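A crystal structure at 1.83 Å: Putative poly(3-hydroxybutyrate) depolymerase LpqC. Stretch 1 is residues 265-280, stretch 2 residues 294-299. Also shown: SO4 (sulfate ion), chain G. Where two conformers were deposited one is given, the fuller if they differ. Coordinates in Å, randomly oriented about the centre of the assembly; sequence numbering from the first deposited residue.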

# COMPACT_ATOMS: atom_id res chain seq x y z
N VAL A 265 7.40 13.11 8.23
CA VAL A 265 6.90 14.23 7.47
C VAL A 265 7.87 14.53 6.35
O VAL A 265 9.08 14.57 6.56
N VAL A 266 7.36 14.74 5.15
CA VAL A 266 8.18 15.19 4.02
C VAL A 266 8.04 16.73 3.80
O VAL A 266 7.00 17.21 3.36
N PRO A 267 9.12 17.49 4.09
CA PRO A 267 8.98 18.94 3.95
C PRO A 267 8.89 19.37 2.48
O PRO A 267 9.70 18.94 1.62
N GLY A 268 7.89 20.20 2.19
CA GLY A 268 7.74 20.84 0.88
C GLY A 268 7.13 20.00 -0.23
O GLY A 268 7.12 20.43 -1.37
N ILE A 269 6.60 18.82 0.08
CA ILE A 269 5.98 17.97 -0.91
C ILE A 269 4.51 17.89 -0.56
O ILE A 269 4.18 17.82 0.62
N GLY A 270 3.65 17.90 -1.57
CA GLY A 270 2.20 17.84 -1.31
C GLY A 270 1.64 16.50 -1.77
O GLY A 270 2.21 15.46 -1.50
N HIS A 271 0.50 16.55 -2.47
CA HIS A 271 -0.18 15.36 -2.92
C HIS A 271 0.32 14.93 -4.30
O HIS A 271 -0.34 15.17 -5.32
N ASP A 272 1.50 14.31 -4.33
CA ASP A 272 2.26 14.09 -5.55
C ASP A 272 2.86 12.67 -5.42
O ASP A 272 3.90 12.46 -4.79
N GLY A 273 2.15 11.70 -5.97
CA GLY A 273 2.54 10.28 -5.87
C GLY A 273 3.92 10.01 -6.45
O GLY A 273 4.65 9.17 -5.91
N GLN A 274 4.29 10.69 -7.53
CA GLN A 274 5.65 10.51 -8.08
C GLN A 274 6.73 11.01 -7.10
O GLN A 274 7.71 10.32 -6.88
N ALA A 275 6.57 12.23 -6.56
CA ALA A 275 7.53 12.74 -5.58
C ALA A 275 7.57 11.81 -4.35
O ALA A 275 8.63 11.55 -3.82
N MSE A 276 6.41 11.36 -3.88
CA MSE A 276 6.35 10.58 -2.66
C MSE A 276 6.98 9.19 -2.91
O MSE A 276 7.64 8.63 -2.02
N SER A 277 6.81 8.66 -4.13
CA SER A 277 7.51 7.45 -4.57
C SER A 277 9.04 7.60 -4.48
O SER A 277 9.72 6.70 -3.98
N GLN A 278 9.58 8.69 -4.99
CA GLN A 278 11.03 8.88 -5.02
C GLN A 278 11.61 9.15 -3.63
O GLN A 278 12.73 8.75 -3.31
N VAL A 279 10.82 9.81 -2.79
CA VAL A 279 11.20 10.02 -1.39
C VAL A 279 11.24 8.70 -0.65
O VAL A 279 12.13 8.45 0.12
N CYS A 280 10.21 7.88 -0.84
CA CYS A 280 10.14 6.56 -0.23
C CYS A 280 11.31 5.64 -0.61
O CYS A 280 11.85 4.93 0.25
N GLU A 294 16.97 18.77 -3.68
CA GLU A 294 16.28 17.67 -4.33
C GLU A 294 14.79 17.78 -4.09
O GLU A 294 13.99 17.71 -5.03
N LEU A 295 14.40 17.93 -2.84
CA LEU A 295 12.96 18.07 -2.54
C LEU A 295 12.35 19.19 -3.38
O LEU A 295 11.30 19.00 -3.98
N ALA A 296 13.02 20.33 -3.47
CA ALA A 296 12.53 21.43 -4.32
C ALA A 296 12.45 21.02 -5.79
O ALA A 296 11.51 21.42 -6.49
N ARG A 297 13.39 20.19 -6.24
CA ARG A 297 13.36 19.67 -7.59
C ARG A 297 12.09 18.85 -7.77
O ARG A 297 11.37 19.03 -8.75
N LEU A 298 11.83 17.96 -6.80
CA LEU A 298 10.65 17.10 -6.82
C LEU A 298 9.33 17.87 -6.69
O LEU A 298 8.34 17.48 -7.27
N ALA A 299 9.34 18.98 -5.95
CA ALA A 299 8.12 19.79 -5.76
C ALA A 299 7.73 20.54 -7.04
O ALA A 299 8.46 20.54 -8.04

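No hydrogen bond or salt bridge joins the two stretches; 401 Å² of surface is buried mostly by apolar packing around two leucines of helix 294-298, whose axis runs at 152° to that of helix 273-280. Leu295 and Leu298 both point toward stretch 1 with chi1 m and chi2 t. Leu295 reaches the strand, the turn and the helix of stretch 1: CD2 lies 4.3 Å from Val266 CG1 and 3.9 Å from Val279 CG2, while CD1 lies 4.1 Å from Pro267 CD. Leu298 sits over the helix, its CB 4.1 Å from Ala275 CB and its CD1 4.2 Å from Val279 CG2, so Val279 (t) touches both leucines. Ile269 (m, m) leaves its backbone sideways, but its end bends in: CD1 is 4.2 Å from Leu298 CB and 3.9 Å from Ala299 CB. Gly268, at positive phi in a type II turn, brings its O to 3.4 Å from Ala299 CB. Gln278 (chi1 m) points toward stretch 2, yet its OE1 meets only carbon there, 3.2 Å from Leu298 CD2. Asp272 (t) points toward stretch 2, where its OD1 lies 3.7 Å from Leu298 O without a hydrogen bond, while its OD2 caps the helix by accepting from Ala275 N at 3.2 Å. Away from the contact, exposed His271 (t) makes a weak hydrogen bond from NE2 to sulfate O2, 3.5 Å.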

# COMPACT_ATOMS: atom_id res chain seq x y z
CB VAL A 265 6.78 15.47 8.38
CG1 VAL A 265 6.26 16.68 7.58
CG2 VAL A 265 5.83 15.11 9.56
CB VAL A 266 7.84 14.40 2.74
CG1 VAL A 266 8.84 14.71 1.63
CG2 VAL A 266 7.84 12.91 2.99
CB PRO A 267 10.24 19.50 4.65
CG PRO A 267 11.11 18.33 5.02
CD PRO A 267 10.47 17.07 4.50
CB ILE A 269 6.61 16.55 -0.92
CG1 ILE A 269 8.12 16.60 -1.27
CG2 ILE A 269 5.93 15.62 -1.93
CD1 ILE A 269 8.43 17.40 -2.59
CB HIS A 271 -1.69 15.60 -2.91
CG HIS A 271 -2.49 14.34 -2.93
ND1 HIS A 271 -2.50 13.45 -1.87
CD2 HIS A 271 -3.26 13.79 -3.89
CE1 HIS A 271 -3.26 12.42 -2.17
NE2 HIS A 271 -3.73 12.59 -3.40
CB ASP A 272 3.34 15.18 -5.64
CG ASP A 272 4.18 15.14 -6.93
OD1 ASP A 272 4.84 16.19 -7.17
OD2 ASP A 272 4.22 14.13 -7.69
CB GLN A 274 5.80 11.29 -9.38
CG GLN A 274 7.18 11.07 -9.99
CD GLN A 274 7.27 11.44 -11.43
OE1 GLN A 274 8.17 10.97 -12.14
NE2 GLN A 274 6.35 12.29 -11.89
CB ALA A 275 7.17 14.15 -5.12
CB MSE A 276 4.92 10.44 -2.12
CG MSE A 276 4.27 11.80 -1.73
SE MSE A 276 5.19 12.57 -0.11
CE MSE A 276 4.28 11.40 1.18
CB SER A 277 7.10 7.03 -6.00
OG SER A 277 5.74 6.65 -6.06
CB GLN A 278 11.38 9.98 -6.03
CG GLN A 278 10.86 9.68 -7.44
CD GLN A 278 11.82 10.10 -8.52
OE1 GLN A 278 12.09 11.30 -8.72
NE2 GLN A 278 12.34 9.11 -9.27
CB VAL A 279 10.26 11.02 -0.73
CG1 VAL A 279 10.37 11.00 0.79
CG2 VAL A 279 10.48 12.42 -1.36
CB CYS A 280 8.79 5.89 -0.56
SG CYS A 280 8.56 4.38 0.45
CB GLU A 294 16.80 16.33 -3.83
CG GLU A 294 17.52 15.54 -4.88
CD GLU A 294 16.57 14.80 -5.78
OE1 GLU A 294 16.29 13.63 -5.46
OE2 GLU A 294 16.10 15.40 -6.78
CB LEU A 295 12.73 18.30 -1.05
CG LEU A 295 13.09 17.09 -0.19
CD1 LEU A 295 12.87 17.42 1.25
CD2 LEU A 295 12.33 15.80 -0.59
CB ALA A 296 13.39 22.69 -4.13
CB ARG A 297 14.58 18.79 -7.86
CG ARG A 297 14.90 18.54 -9.32
CD ARG A 297 16.42 18.38 -9.49
NE ARG A 297 17.18 19.51 -8.94
CZ ARG A 297 18.06 19.44 -7.93
NH1 ARG A 297 18.33 18.27 -7.33
NH2 ARG A 297 18.69 20.54 -7.52
CB LEU A 298 10.76 16.01 -5.75
CG LEU A 298 11.85 14.98 -6.03
CD1 LEU A 298 12.15 14.11 -4.81
CD2 LEU A 298 11.46 14.10 -7.20
CB ALA A 299 8.28 20.76 -4.59
S SO4 G . -3.14 10.22 -6.64
O1 SO4 G . -2.11 10.93 -5.90
O2 SO4 G . -4.40 10.36 -5.95
O3 SO4 G . -3.25 10.76 -7.99
O4 SO4 G . -2.74 8.82 -6.74